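Local coordinates for glucokinase (Enterococcus faecalis, PDB 2QM1), which probably phosphorylates glucose at the expense of ATP, as a zinc-containing sugar kinase of the ROK family, at residues B[69-74]-B[110-115]; B[132-137]-B[262-267]; B[278-283]-B[301-306]. All blocks are in the same frame, centred on the assembly; numbering follows the deposited sequence. Where two conformers were deposited one is given.

Interaction 1 of 3, residues B[69-74]-B[110-115]; sequences VGIGMG and IPFALD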
ATOM      1  N   VAL B  69      25.546  -1.160 -20.099  1.00 39.23           N
ATOM      2  CA  VAL B  69      24.919   0.117 -19.681  1.00 40.38           C
ATOM      3  C   VAL B  69      24.929   0.184 -18.151  1.00 39.67           C
ATOM      4  O   VAL B  69      25.202   1.238 -17.523  1.00 40.58           O
ATOM      5  CB  VAL B  69      23.476   0.248 -20.258  1.00 40.90           C
ATOM      6  CG1 VAL B  69      22.683   1.380 -19.559  1.00 43.09           C
ATOM      7  CG2 VAL B  69      23.518   0.403 -21.783  1.00 38.90           C
ATOM      8  N   GLY B  70      24.667  -0.965 -17.553  1.00 38.29           N
ATOM      9  CA  GLY B  70      24.971  -1.171 -16.135  1.00 37.85           C
ATOM     10  C   GLY B  70      24.581  -2.524 -15.568  1.00 35.86           C
ATOM     11  O   GLY B  70      24.194  -3.442 -16.298  1.00 35.98           O
ATOM     12  N   ILE B  71      24.620  -2.622 -14.245  1.00 35.92           N
ATOM     13  CA  ILE B  71      24.323  -3.898 -13.513  1.00 35.36           C
ATOM     14  C   ILE B  71      23.216  -3.616 -12.516  1.00 37.08           C
ATOM     15  O   ILE B  71      23.316  -2.667 -11.714  1.00 38.49           O
ATOM     16  CB  ILE B  71      25.574  -4.385 -12.706  1.00 34.20           C
ATOM     17  CG1 ILE B  71      26.719  -4.748 -13.630  1.00 36.49           C
ATOM     18  CG2 ILE B  71      25.298  -5.631 -11.871  1.00 32.16           C
ATOM     19  CD1 ILE B  71      28.100  -4.594 -12.963  1.00 40.09           C
ATOM     20  N   GLY B  72      22.182  -4.436 -12.531  1.00 36.95           N
ATOM     21  CA  GLY B  72      21.183  -4.422 -11.475  1.00 37.03           C
ATOM     22  C   GLY B  72      21.229  -5.705 -10.643  1.00 36.62           C
ATOM     23  O   GLY B  72      21.461  -6.786 -11.163  1.00 34.99           O
HETATM   24  N   MSE B  73      21.008  -5.580  -9.342  1.00 36.13           N
HETATM   25  CA  MSE B  73      21.024  -6.769  -8.451  1.00 38.69           C
HETATM   26  C   MSE B  73      19.827  -6.831  -7.490  1.00 37.30           C
HETATM   27  O   MSE B  73      19.474  -5.839  -6.913  1.00 37.26           O
HETATM   28  CB  MSE B  73      22.355  -6.814  -7.660  1.00 36.67           C
HETATM   29  CG  MSE B  73      22.481  -8.019  -6.698  1.00 39.10           C
HETATM   30 SE   MSE B  73      24.258  -7.942  -5.921  0.70 46.27          SE
HETATM   31  CE  MSE B  73      23.793  -8.507  -4.115  1.00 47.45           C
ATOM     32  N   GLY B  74      19.214  -8.001  -7.342  1.00 37.41           N
ATOM     33  CA  GLY B  74      18.290  -8.262  -6.287  1.00 36.75           C
ATOM     34  C   GLY B  74      18.961  -9.059  -5.167  1.00 38.99           C
ATOM     35  O   GLY B  74      19.757  -9.943  -5.432  1.00 38.54           O
ATOM     36  N   ILE B 110      31.557  -0.328 -13.694  0.60 42.32           N
ATOM     37  CA  ILE B 110      30.325  -0.154 -14.441  0.60 42.42           C
ATOM     38  C   ILE B 110      29.184   0.122 -13.452  0.60 41.86           C
ATOM     39  O   ILE B 110      29.120  -0.496 -12.391  0.60 41.45           O
ATOM     40  CB  ILE B 110      30.047  -1.343 -15.412  0.60 42.20           C
ATOM     41  CG1 ILE B 110      28.794  -2.115 -15.047  0.60 42.09           C
ATOM     42  CG2 ILE B 110      31.255  -2.240 -15.602  0.60 43.99           C
ATOM     43  CD1 ILE B 110      27.721  -1.827 -15.971  0.60 39.48           C
ATOM     44  N   PRO B 111      28.281   1.057 -13.801  1.00 41.71           N
ATOM     45  CA  PRO B 111      27.281   1.552 -12.834  1.00 42.26           C
ATOM     46  C   PRO B 111      26.388   0.424 -12.287  1.00 41.70           C
ATOM     47  O   PRO B 111      26.038  -0.507 -13.021  1.00 42.70           O
ATOM     48  CB  PRO B 111      26.478   2.605 -13.630  1.00 41.65           C
ATOM     49  CG  PRO B 111      26.715   2.276 -15.021  1.00 42.80           C
ATOM     50  CD  PRO B 111      28.093   1.665 -15.130  1.00 42.37           C
ATOM     51  N   PHE B 112      26.041   0.526 -11.006  1.00 41.31           N
ATOM     52  CA  PHE B 112      25.412  -0.559 -10.246  1.00 39.28           C
ATOM     53  C   PHE B 112      24.197  -0.042  -9.481  1.00 40.51           C
ATOM     54  O   PHE B 112      24.252   1.049  -8.917  1.00 40.32           O
ATOM     55  CB  PHE B 112      26.464  -1.172  -9.276  1.00 40.10           C
ATOM     56  CG  PHE B 112      25.925  -2.256  -8.404  1.00 37.18           C
ATOM     57  CD1 PHE B 112      25.443  -1.964  -7.144  1.00 39.82           C
ATOM     58  CD2 PHE B 112      25.822  -3.553  -8.882  1.00 39.20           C
ATOM     59  CE1 PHE B 112      24.933  -2.959  -6.347  1.00 40.95           C
ATOM     60  CE2 PHE B 112      25.321  -4.566  -8.076  1.00 41.28           C
ATOM     61  CZ  PHE B 112      24.879  -4.256  -6.807  1.00 41.20           C
ATOM     62  N   ALA B 113      23.113  -0.833  -9.448  1.00 39.47           N
ATOM     63  CA  ALA B 113      21.961  -0.523  -8.656  1.00 40.48           C
ATOM     64  C   ALA B 113      21.490  -1.811  -7.999  1.00 41.29           C
ATOM     65  O   ALA B 113      21.700  -2.898  -8.520  1.00 40.60           O
ATOM     66  CB  ALA B 113      20.836   0.087  -9.515  1.00 39.89           C
ATOM     67  N   LEU B 114      20.902  -1.715  -6.820  0.50 41.27           N
ATOM     68  CA  LEU B 114      20.402  -2.943  -6.233  0.50 41.78           C
ATOM     69  C   LEU B 114      19.095  -2.703  -5.549  0.50 42.04           C
ATOM     70  O   LEU B 114      18.739  -1.576  -5.202  0.50 41.68           O
ATOM     71  CB  LEU B 114      21.426  -3.581  -5.261  0.50 41.69           C
ATOM     72  CG  LEU B 114      21.503  -3.065  -3.817  0.50 41.84           C
ATOM     73  CD1 LEU B 114      22.642  -3.724  -3.097  0.50 38.10           C
ATOM     74  CD2 LEU B 114      21.611  -1.547  -3.735  0.50 40.07           C
ATOM     75  N   ASP B 115      18.384  -3.794  -5.337  1.00 42.36           N
ATOM     76  CA  ASP B 115      17.079  -3.712  -4.696  1.00 43.05           C
ATOM     77  C   ASP B 115      16.764  -5.020  -3.999  1.00 41.01           C
ATOM     78  O   ASP B 115      17.514  -5.962  -4.090  1.00 41.16           O
ATOM     79  CB  ASP B 115      15.951  -3.217  -5.652  1.00 41.76           C
ATOM     80  CG  ASP B 115      14.853  -2.401  -4.914  1.00 46.55           C
ATOM     81  OD1 ASP B 115      14.395  -2.788  -3.775  1.00 45.88           O
ATOM     82  OD2 ASP B 115      14.483  -1.340  -5.467  1.00 45.51           O
TER
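A selenium atom set in the plane of an aromatic ring marks this strand pair: SE of Met73, a residue present as selenomethionine, lies at the edge of the Phe112 ring, 5.1 Å from the ring centroid. The Met73 chain runs out extended, CG anti to the backbone N, and bends only at its last torsion (chi3 142°). Its CB sits obliquely to the same ring, 3.7 Å from Phe112 CZ, so Met73 CB and SE both come to the CZ-CE2 side of the ring. On the neighbouring part of the rim, Ile71 CG2 approaches Phe112 CD2 at 3.7 Å, near the ring plane. Phe112 CG is itself anti to its backbone N, which carries the ring back toward 69-74. Ile110 CG1 is modelled 3.3 Å from Ile71 CD1; Ile110 has two conformers and an unusual chi1, so this closeness may belong to the model more than to the packing. The strands are joined by a beta-alpha-beta crossover in an actin-like ATPase fold, its connection including the small hairpin 78-87 and helix 100-108: 68-75 and edge strand 112-116 run parallel, and the helix covers the face bearing Ile71, Phe112 and Leu114. The backbone ladder follows parallel geometry. Ile71 N donates to Pro111 O at 2.8 Å, and Ile71 O accepts from Ala113 N. Met73 repeats the pattern, its N bonding Ala113 O and its O accepting from Asp115 N at 2.8 Å, nearly along the carbonyl axis. Gly70, Gly72 and Gly74 turn their backbone bonds the other way, to strand 7-13. Helix 310-318 lies against Ala113 and Asp115. Asp115 OD2 bonds His158, while OD1 accepts from Asn119 ND2, so that Asp115, about 6 Å from the magnesium, is placed to orient Asn119, a residue of the metal site.

Interaction 2 of 3, residues B[132-137]-B[262-267]; sequences ENNPDV and NPDSVV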
ATOM      1  N   GLU B 132       2.247  -6.357 -17.284  1.00 43.38           N
ATOM      2  CA  GLU B 132       1.883  -5.661 -18.544  1.00 44.27           C
ATOM      3  C   GLU B 132       2.246  -4.181 -18.585  1.00 43.53           C
ATOM      4  O   GLU B 132       1.566  -3.335 -19.212  1.00 43.17           O
ATOM      5  CB  GLU B 132       0.403  -5.857 -18.875  1.00 45.02           C
ATOM      6  CG  GLU B 132       0.100  -7.293 -19.243  1.00 50.07           C
ATOM      7  CD  GLU B 132      -1.201  -7.457 -20.008  1.00 57.56           C
ATOM      8  OE1 GLU B 132      -1.261  -8.405 -20.820  1.00 57.09           O
ATOM      9  OE2 GLU B 132      -2.158  -6.653 -19.791  1.00 60.42           O
ATOM     10  N   ASN B 133       3.330  -3.879 -17.899  1.00 44.32           N
ATOM     11  CA  ASN B 133       3.812  -2.508 -17.730  1.00 43.84           C
ATOM     12  C   ASN B 133       2.818  -1.528 -17.114  1.00 43.66           C
ATOM     13  O   ASN B 133       2.943  -0.362 -17.298  1.00 43.34           O
ATOM     14  CB  ASN B 133       4.341  -2.006 -19.061  1.00 44.19           C
ATOM     15  CG  ASN B 133       5.697  -2.639 -19.391  1.00 46.89           C
ATOM     16  OD1 ASN B 133       5.783  -3.600 -20.193  1.00 49.97           O
ATOM     17  ND2 ASN B 133       6.741  -2.173 -18.707  1.00 47.84           N
ATOM     18  N   ASN B 134       1.819  -2.022 -16.406  1.00 42.46           N
ATOM     19  CA  ASN B 134       0.913  -1.145 -15.699  1.00 43.78           C
ATOM     20  C   ASN B 134       1.611  -0.319 -14.596  1.00 42.79           C
ATOM     21  O   ASN B 134       2.580  -0.799 -14.013  1.00 43.17           O
ATOM     22  CB  ASN B 134      -0.242  -1.948 -15.121  1.00 43.69           C
ATOM     23  CG  ASN B 134      -1.459  -1.109 -14.943  1.00 47.39           C
ATOM     24  OD1 ASN B 134      -1.651  -0.465 -13.873  1.00 44.75           O
ATOM     25  ND2 ASN B 134      -2.253  -1.005 -16.020  1.00 43.21           N
ATOM     26  N   PRO B 135       1.168   0.932 -14.364  1.00 42.35           N
ATOM     27  CA  PRO B 135       1.710   1.734 -13.248  1.00 42.31           C
ATOM     28  C   PRO B 135       1.411   1.202 -11.868  1.00 42.06           C
ATOM     29  O   PRO B 135       1.997   1.674 -10.925  1.00 40.67           O
ATOM     30  CB  PRO B 135       0.996   3.085 -13.379  1.00 43.35           C
ATOM     31  CG  PRO B 135       0.400   3.100 -14.805  1.00 43.45           C
ATOM     32  CD  PRO B 135       0.227   1.681 -15.215  1.00 41.68           C
ATOM     33  N   ASP B 136       0.434   0.296 -11.747  1.00 41.69           N
ATOM     34  CA  ASP B 136       0.044  -0.213 -10.455  1.00 41.46           C
ATOM     35  C   ASP B 136      -0.042  -1.731 -10.506  1.00 40.79           C
ATOM     36  O   ASP B 136      -1.010  -2.288 -11.027  1.00 40.37           O
ATOM     37  CB  ASP B 136      -1.270   0.456  -9.969  1.00 41.87           C
ATOM     38  CG  ASP B 136      -1.157   1.985  -9.935  1.00 42.47           C
ATOM     39  OD1 ASP B 136      -0.647   2.549  -8.941  1.00 37.72           O
ATOM     40  OD2 ASP B 136      -1.538   2.631 -10.930  1.00 37.75           O
ATOM     41  N   VAL B 137       0.986  -2.383  -9.962  1.00 39.41           N
ATOM     42  CA  VAL B 137       1.095  -3.871  -9.962  1.00 40.45           C
ATOM     43  C   VAL B 137       1.658  -4.342  -8.623  1.00 38.91           C
ATOM     44  O   VAL B 137       2.678  -3.812  -8.146  1.00 38.42           O
ATOM     45  CB  VAL B 137       2.016  -4.429 -11.089  1.00 39.00           C
ATOM     46  CG1 VAL B 137       2.033  -5.977 -11.077  1.00 42.22           C
ATOM     47  CG2 VAL B 137       1.556  -3.972 -12.446  1.00 40.31           C
ATOM     48  N   ASN B 262      -5.587  -0.775  -4.876  1.00 33.90           N
ATOM     49  CA  ASN B 262      -6.302  -0.888  -6.135  1.00 35.80           C
ATOM     50  C   ASN B 262      -5.397  -1.105  -7.368  1.00 36.68           C
ATOM     51  O   ASN B 262      -5.548  -0.419  -8.356  1.00 39.07           O
ATOM     52  CB  ASN B 262      -7.160   0.366  -6.385  1.00 35.59           C
ATOM     53  CG  ASN B 262      -8.135   0.170  -7.555  1.00 36.76           C
ATOM     54  OD1 ASN B 262      -8.523  -0.976  -7.900  1.00 38.83           O
ATOM     55  ND2 ASN B 262      -8.529   1.249  -8.156  1.00 30.70           N
ATOM     56  N   PRO B 263      -4.485  -2.068  -7.338  1.00 37.71           N
ATOM     57  CA  PRO B 263      -3.528  -2.174  -8.462  1.00 38.22           C
ATOM     58  C   PRO B 263      -4.211  -2.733  -9.691  1.00 38.14           C
ATOM     59  O   PRO B 263      -5.289  -3.269  -9.601  1.00 38.25           O
ATOM     60  CB  PRO B 263      -2.492  -3.187  -7.930  1.00 37.93           C
ATOM     61  CG  PRO B 263      -3.356  -4.113  -7.093  1.00 38.50           C
ATOM     62  CD  PRO B 263      -4.316  -3.165  -6.368  1.00 37.32           C
ATOM     63  N   ASP B 264      -3.618  -2.604 -10.862  1.00 40.02           N
ATOM     64  CA  ASP B 264      -4.286  -3.183 -12.046  1.00 41.02           C
ATOM     65  C   ASP B 264      -4.327  -4.704 -11.860  1.00 40.53           C
ATOM     66  O   ASP B 264      -5.310  -5.383 -12.192  1.00 38.14           O
ATOM     67  CB  ASP B 264      -3.579  -2.808 -13.328  1.00 40.65           C
ATOM     68  CG  ASP B 264      -4.159  -3.527 -14.544  1.00 44.74           C
ATOM     69  OD1 ASP B 264      -3.386  -4.232 -15.230  1.00 47.03           O
ATOM     70  OD2 ASP B 264      -5.379  -3.403 -14.797  1.00 43.49           O
ATOM     71  N   SER B 265      -3.255  -5.223 -11.277  1.00 40.63           N
ATOM     72  CA  SER B 265      -3.209  -6.639 -10.946  1.00 41.09           C
ATOM     73  C   SER B 265      -2.343  -6.961  -9.707  1.00 39.92           C
ATOM     74  O   SER B 265      -1.428  -6.212  -9.358  1.00 38.85           O
ATOM     75  CB  SER B 265      -2.712  -7.446 -12.162  1.00 40.56           C
ATOM     76  OG  SER B 265      -1.335  -7.236 -12.401  1.00 45.76           O
ATOM     77  N   VAL B 266      -2.714  -8.053  -9.060  1.00 38.53           N
ATOM     78  CA  VAL B 266      -1.875  -8.804  -8.100  1.00 39.43           C
ATOM     79  C   VAL B 266      -1.362 -10.051  -8.824  1.00 39.21           C
ATOM     80  O   VAL B 266      -2.144 -10.892  -9.281  1.00 39.50           O
ATOM     81  CB  VAL B 266      -2.705  -9.153  -6.840  1.00 38.76           C
ATOM     82  CG1 VAL B 266      -1.943 -10.061  -5.819  1.00 38.90           C
ATOM     83  CG2 VAL B 266      -3.197  -7.824  -6.172  1.00 36.87           C
ATOM     84  N   VAL B 267      -0.046 -10.134  -8.980  1.00 39.06           N
ATOM     85  CA  VAL B 267       0.592 -11.274  -9.670  1.00 38.34           C
ATOM     86  C   VAL B 267       1.158 -12.263  -8.647  1.00 39.17           C
ATOM     87  O   VAL B 267       1.965 -11.877  -7.808  1.00 37.45           O
ATOM     88  CB  VAL B 267       1.713 -10.786 -10.631  1.00 40.12           C
ATOM     89  CG1 VAL B 267       2.372 -11.973 -11.373  1.00 35.52           C
ATOM     90  CG2 VAL B 267       1.142  -9.744 -11.615  1.00 37.57           C
TER
HETATM   91  O   HOH W   1      -4.018  -6.283 -17.099  1.00 43.91           O
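Asn134 brings its side-chain amide across the carboxylate of Asp264 at the entry to a parallel strand pair. From CB, 3.9 Å from Asp264 CB, the chain turns with CG anti to the backbone N (chi1 -154°), and CG then lies against the same Asp264 CB. The tip divides the work. OD1 touches Asp264 CB and uses an in-plane lone pair to accept from Asp136 N at 3.1 Å, closing an Asx turn. ND2 comes to 3.5 Å from Asp264 CG, and the amide and carboxylate planes are only 22° apart; this is contact between flat groups rather than a bond. The turn presents Asp136 O to Asp264 N at 2.6 Å, with the donor above the carbonyl plane and away from a lone pair. Beyond it, strands 137-142 and 265-269, neighbours in the second five-stranded sheet, begin: Val137 CG1 packs on Val267 CG2 at 3.9 Å, and Val137 CA points a C-H at Ser265 O. Asp136 OD1 accepts from Ala153 N, while Gly159 and Val160 of the second subunit pack on Asp136 and Asp264. Glu132 OE2 and Asp264 OD1 stand 5.3 Å apart and share one water that donates to both. This bridge, with weak, long ion pairs to Lys302 and Lys300 respectively, would ease the repulsion between two like charges, consistent with both carboxylates remaining ionised.

Interaction 3 of 3, residues B[278-283]-B[301-306]; sequences FLRSRV and IKLAEL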
ATOM      1  N   PHE B 278      -5.750 -23.612 -10.843  1.00 46.65           N
ATOM      2  CA  PHE B 278      -6.537 -24.114  -9.726  1.00 46.52           C
ATOM      3  C   PHE B 278      -6.281 -23.268  -8.474  1.00 45.66           C
ATOM      4  O   PHE B 278      -7.202 -22.951  -7.731  1.00 45.01           O
ATOM      5  CB  PHE B 278      -6.190 -25.583  -9.488  1.00 47.75           C
ATOM      6  CG  PHE B 278      -7.038 -26.249  -8.456  1.00 48.41           C
ATOM      7  CD1 PHE B 278      -6.644 -26.250  -7.114  1.00 48.49           C
ATOM      8  CD2 PHE B 278      -8.219 -26.883  -8.821  1.00 48.18           C
ATOM      9  CE1 PHE B 278      -7.421 -26.864  -6.150  1.00 49.09           C
ATOM     10  CE2 PHE B 278      -9.017 -27.505  -7.867  1.00 50.37           C
ATOM     11  CZ  PHE B 278      -8.623 -27.497  -6.529  1.00 48.90           C
ATOM     12  N   LEU B 279      -5.013 -22.906  -8.261  1.00 44.67           N
ATOM     13  CA  LEU B 279      -4.636 -21.926  -7.245  1.00 43.88           C
ATOM     14  C   LEU B 279      -5.111 -20.497  -7.544  1.00 42.27           C
ATOM     15  O   LEU B 279      -5.652 -19.866  -6.670  1.00 42.54           O
ATOM     16  CB  LEU B 279      -3.122 -21.921  -7.007  1.00 44.13           C
ATOM     17  CG  LEU B 279      -2.592 -20.689  -6.261  1.00 45.34           C
ATOM     18  CD1 LEU B 279      -2.980 -20.738  -4.791  1.00 48.61           C
ATOM     19  CD2 LEU B 279      -1.081 -20.604  -6.398  1.00 47.42           C
ATOM     20  N   ARG B 280      -4.923 -19.995  -8.767  1.00 41.76           N
ATOM     21  CA  ARG B 280      -5.346 -18.614  -9.103  1.00 41.02           C
ATOM     22  C   ARG B 280      -6.833 -18.427  -8.847  1.00 40.27           C
ATOM     23  O   ARG B 280      -7.251 -17.460  -8.238  1.00 39.70           O
ATOM     24  CB  ARG B 280      -5.032 -18.264 -10.560  1.00 42.12           C
ATOM     25  CG  ARG B 280      -5.013 -16.757 -10.870  1.00 39.41           C
ATOM     26  CD  ARG B 280      -5.331 -16.557 -12.290  1.00 42.18           C
ATOM     27  NE  ARG B 280      -6.617 -17.177 -12.562  1.00 44.22           N
ATOM     28  CZ  ARG B 280      -7.788 -16.577 -12.368  1.00 44.22           C
ATOM     29  NH1 ARG B 280      -7.850 -15.289 -11.959  1.00 33.83           N
ATOM     30  NH2 ARG B 280      -8.887 -17.275 -12.623  1.00 41.58           N
ATOM     31  N   SER B 281      -7.600 -19.443  -9.206  0.50 38.81           N
ATOM     32  CA  SER B 281      -9.021 -19.400  -9.058  0.50 37.36           C
ATOM     33  C   SER B 281      -9.459 -19.227  -7.604  0.50 37.73           C
ATOM     34  O   SER B 281     -10.342 -18.396  -7.319  0.50 36.89           O
ATOM     35  CB  SER B 281      -9.642 -20.657  -9.663  0.50 36.63           C
ATOM     36  OG  SER B 281     -10.808 -20.265 -10.346  0.50 34.67           O
ATOM     37  N   ARG B 282      -8.837 -19.988  -6.695  0.60 37.37           N
ATOM     38  CA  ARG B 282      -9.282 -20.037  -5.325  0.60 37.30           C
ATOM     39  C   ARG B 282      -8.828 -18.771  -4.637  0.60 36.74           C
ATOM     40  O   ARG B 282      -9.524 -18.236  -3.776  0.60 36.30           O
ATOM     41  CB  ARG B 282      -8.839 -21.353  -4.675  0.60 37.42           C
ATOM     42  CG  ARG B 282      -9.844 -22.477  -5.012  0.60 40.38           C
ATOM     43  CD  ARG B 282      -9.259 -23.817  -5.387  0.60 43.97           C
ATOM     44  NE  ARG B 282      -9.791 -24.257  -6.692  0.60 48.60           N
ATOM     45  CZ  ARG B 282     -10.913 -24.950  -6.872  0.60 50.41           C
ATOM     46  NH1 ARG B 282     -11.315 -25.288  -8.099  0.60 50.71           N
ATOM     47  NH2 ARG B 282     -11.645 -25.308  -5.828  0.60 55.45           N
ATOM     48  N   VAL B 283      -7.690 -18.245  -5.069  1.00 36.62           N
ATOM     49  CA  VAL B 283      -7.263 -16.969  -4.539  1.00 35.51           C
ATOM     50  C   VAL B 283      -8.269 -15.896  -4.960  1.00 36.52           C
ATOM     51  O   VAL B 283      -8.799 -15.133  -4.094  1.00 37.14           O
ATOM     52  CB  VAL B 283      -5.802 -16.617  -4.837  1.00 34.00           C
ATOM     53  CG1 VAL B 283      -5.517 -15.235  -4.236  1.00 33.90           C
ATOM     54  CG2 VAL B 283      -4.916 -17.663  -4.173  1.00 33.34           C
ATOM     55  N   ILE B 301      -6.636 -10.850 -10.453  1.00 38.74           N
ATOM     56  CA  ILE B 301      -5.717 -11.840  -9.837  1.00 38.80           C
ATOM     57  C   ILE B 301      -5.041 -12.683 -10.956  1.00 39.11           C
ATOM     58  O   ILE B 301      -5.703 -13.418 -11.684  1.00 37.69           O
ATOM     59  CB  ILE B 301      -6.415 -12.740  -8.782  1.00 38.38           C
ATOM     60  CG1 ILE B 301      -7.037 -11.912  -7.625  1.00 35.29           C
ATOM     61  CG2 ILE B 301      -5.435 -13.776  -8.202  1.00 39.28           C
ATOM     62  CD1 ILE B 301      -6.067 -10.734  -7.022  1.00 30.20           C
ATOM     63  N   LYS B 302      -3.723 -12.545 -11.073  1.00 39.98           N
ATOM     64  CA  LYS B 302      -2.950 -13.146 -12.164  1.00 40.80           C
ATOM     65  C   LYS B 302      -1.881 -14.118 -11.638  1.00 40.78           C
ATOM     66  O   LYS B 302      -1.499 -14.046 -10.457  1.00 40.55           O
ATOM     67  CB  LYS B 302      -2.299 -12.034 -13.014  1.00 41.73           C
ATOM     68  CG  LYS B 302      -3.287 -11.016 -13.597  1.00 44.38           C
ATOM     69  CD  LYS B 302      -2.591 -10.266 -14.732  1.00 51.21           C
ATOM     70  CE  LYS B 302      -3.562  -9.292 -15.424  1.00 57.51           C
ATOM     71  NZ  LYS B 302      -2.824  -8.349 -16.363  1.00 58.76           N
ATOM     72  N   LEU B 303      -1.441 -15.048 -12.507  1.00 41.14           N
ATOM     73  CA  LEU B 303      -0.259 -15.877 -12.270  1.00 40.24           C
ATOM     74  C   LEU B 303       0.991 -15.244 -12.893  1.00 41.35           C
ATOM     75  O   LEU B 303       0.895 -14.537 -13.912  1.00 40.78           O
ATOM     76  CB  LEU B 303      -0.450 -17.234 -12.880  1.00 41.40           C
ATOM     77  CG  LEU B 303      -1.466 -18.182 -12.279  1.00 39.76           C
ATOM     78  CD1 LEU B 303      -1.693 -19.278 -13.323  1.00 42.73           C
ATOM     79  CD2 LEU B 303      -0.948 -18.747 -10.954  1.00 43.38           C
ATOM     80  N   ALA B 304       2.157 -15.459 -12.285  1.00 40.40           N
ATOM     81  CA  ALA B 304       3.414 -14.912 -12.854  1.00 41.20           C
ATOM     82  C   ALA B 304       3.654 -15.603 -14.194  1.00 42.90           C
ATOM     83  O   ALA B 304       3.343 -16.797 -14.321  1.00 40.98           O
ATOM     84  CB  ALA B 304       4.565 -15.221 -11.948  1.00 40.67           C
ATOM     85  N   GLU B 305       4.223 -14.892 -15.175  1.00 43.51           N
ATOM     86  CA  GLU B 305       4.532 -15.555 -16.458  1.00 44.96           C
ATOM     87  C   GLU B 305       6.008 -15.957 -16.666  1.00 44.35           C
ATOM     88  O   GLU B 305       6.295 -16.816 -17.481  1.00 44.31           O
ATOM     89  CB  GLU B 305       3.980 -14.738 -17.640  1.00 45.05           C
ATOM     90  CG  GLU B 305       2.431 -14.567 -17.601  1.00 46.36           C
ATOM     91  CD  GLU B 305       1.881 -13.403 -18.442  1.00 49.78           C
ATOM     92  OE1 GLU B 305       2.648 -12.815 -19.234  1.00 50.42           O
ATOM     93  OE2 GLU B 305       0.650 -13.091 -18.324  1.00 54.76           O
ATOM     94  N   LEU B 306       6.920 -15.400 -15.876  1.00 44.48           N
ATOM     95  CA  LEU B 306       8.357 -15.549 -16.130  1.00 43.74           C
ATOM     96  C   LEU B 306       9.080 -16.604 -15.358  1.00 43.97           C
ATOM     97  O   LEU B 306      10.269 -16.821 -15.618  1.00 44.13           O
ATOM     98  CB  LEU B 306       9.108 -14.239 -15.934  1.00 44.28           C
ATOM     99  CG  LEU B 306       8.572 -13.021 -16.658  1.00 43.15           C
ATOM    100  CD1 LEU B 306       9.300 -11.773 -16.231  1.00 43.00           C
ATOM    101  CD2 LEU B 306       8.645 -13.232 -18.158  1.00 47.45           C
TER
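Arg280 lays its side chain along strand 300-303 and makes the close half of this contact. CG is anti to the backbone N, and a bend at chi3 (57°) swings the guanidinium back, so that NH1 donates to Ile301 O at 2.9 Å. The bond is nearly straight (164°), and the carbonyl oxygen lies close to the guanidinium plane. Arg280 CD, just before the charged group, is only 3.2 Å from the same oxygen. Beneath the polar end the packing is apolar: Ile301 CG2 lies against Arg280 CG and reaches Val283 CG1 at 4.2 Å. Leu303 CG meets Arg280 CB at 4.0 Å. Helix 277-289 is the main helix of the crossover in a beta-alpha-beta unit, joining the parallel strands 265-269 and 300-303, and its segment runs antiparallel to 301-303 at 164°. The guanidinium of Arg280, a partly exposed residue, is also held along its own helix, by salt bridges from NE to Glu277 and from NH1 to Glu284. Past Leu303 the contact opens. The chain of 304-306 leaves the helix for helix 117-128, where Glu125 accepts from the backbone N of Glu305 and of Leu306.

Two five-stranded sheets of the same strand order, 3-2-1-4-5, frame the comparison. Interaction 1 joins the last two strands of one, buried and held by a regular ladder; interactions 2 and 3 belong to the other, their centres 14 Å apart, and meet where Val266 O lies 2.9 Å from Lys302 N, a probable hydrogen bond between strands 265-269 and 300-303. Interaction 2 is also largely buried, but its strands are only beginning, so turns, carboxylates and water matter more. Interaction 3, partly buried, sets a helix on an edge strand, pairing apolar contact with one arginine. Interactions 1 and 3 lie on opposite sides of the chain's centre.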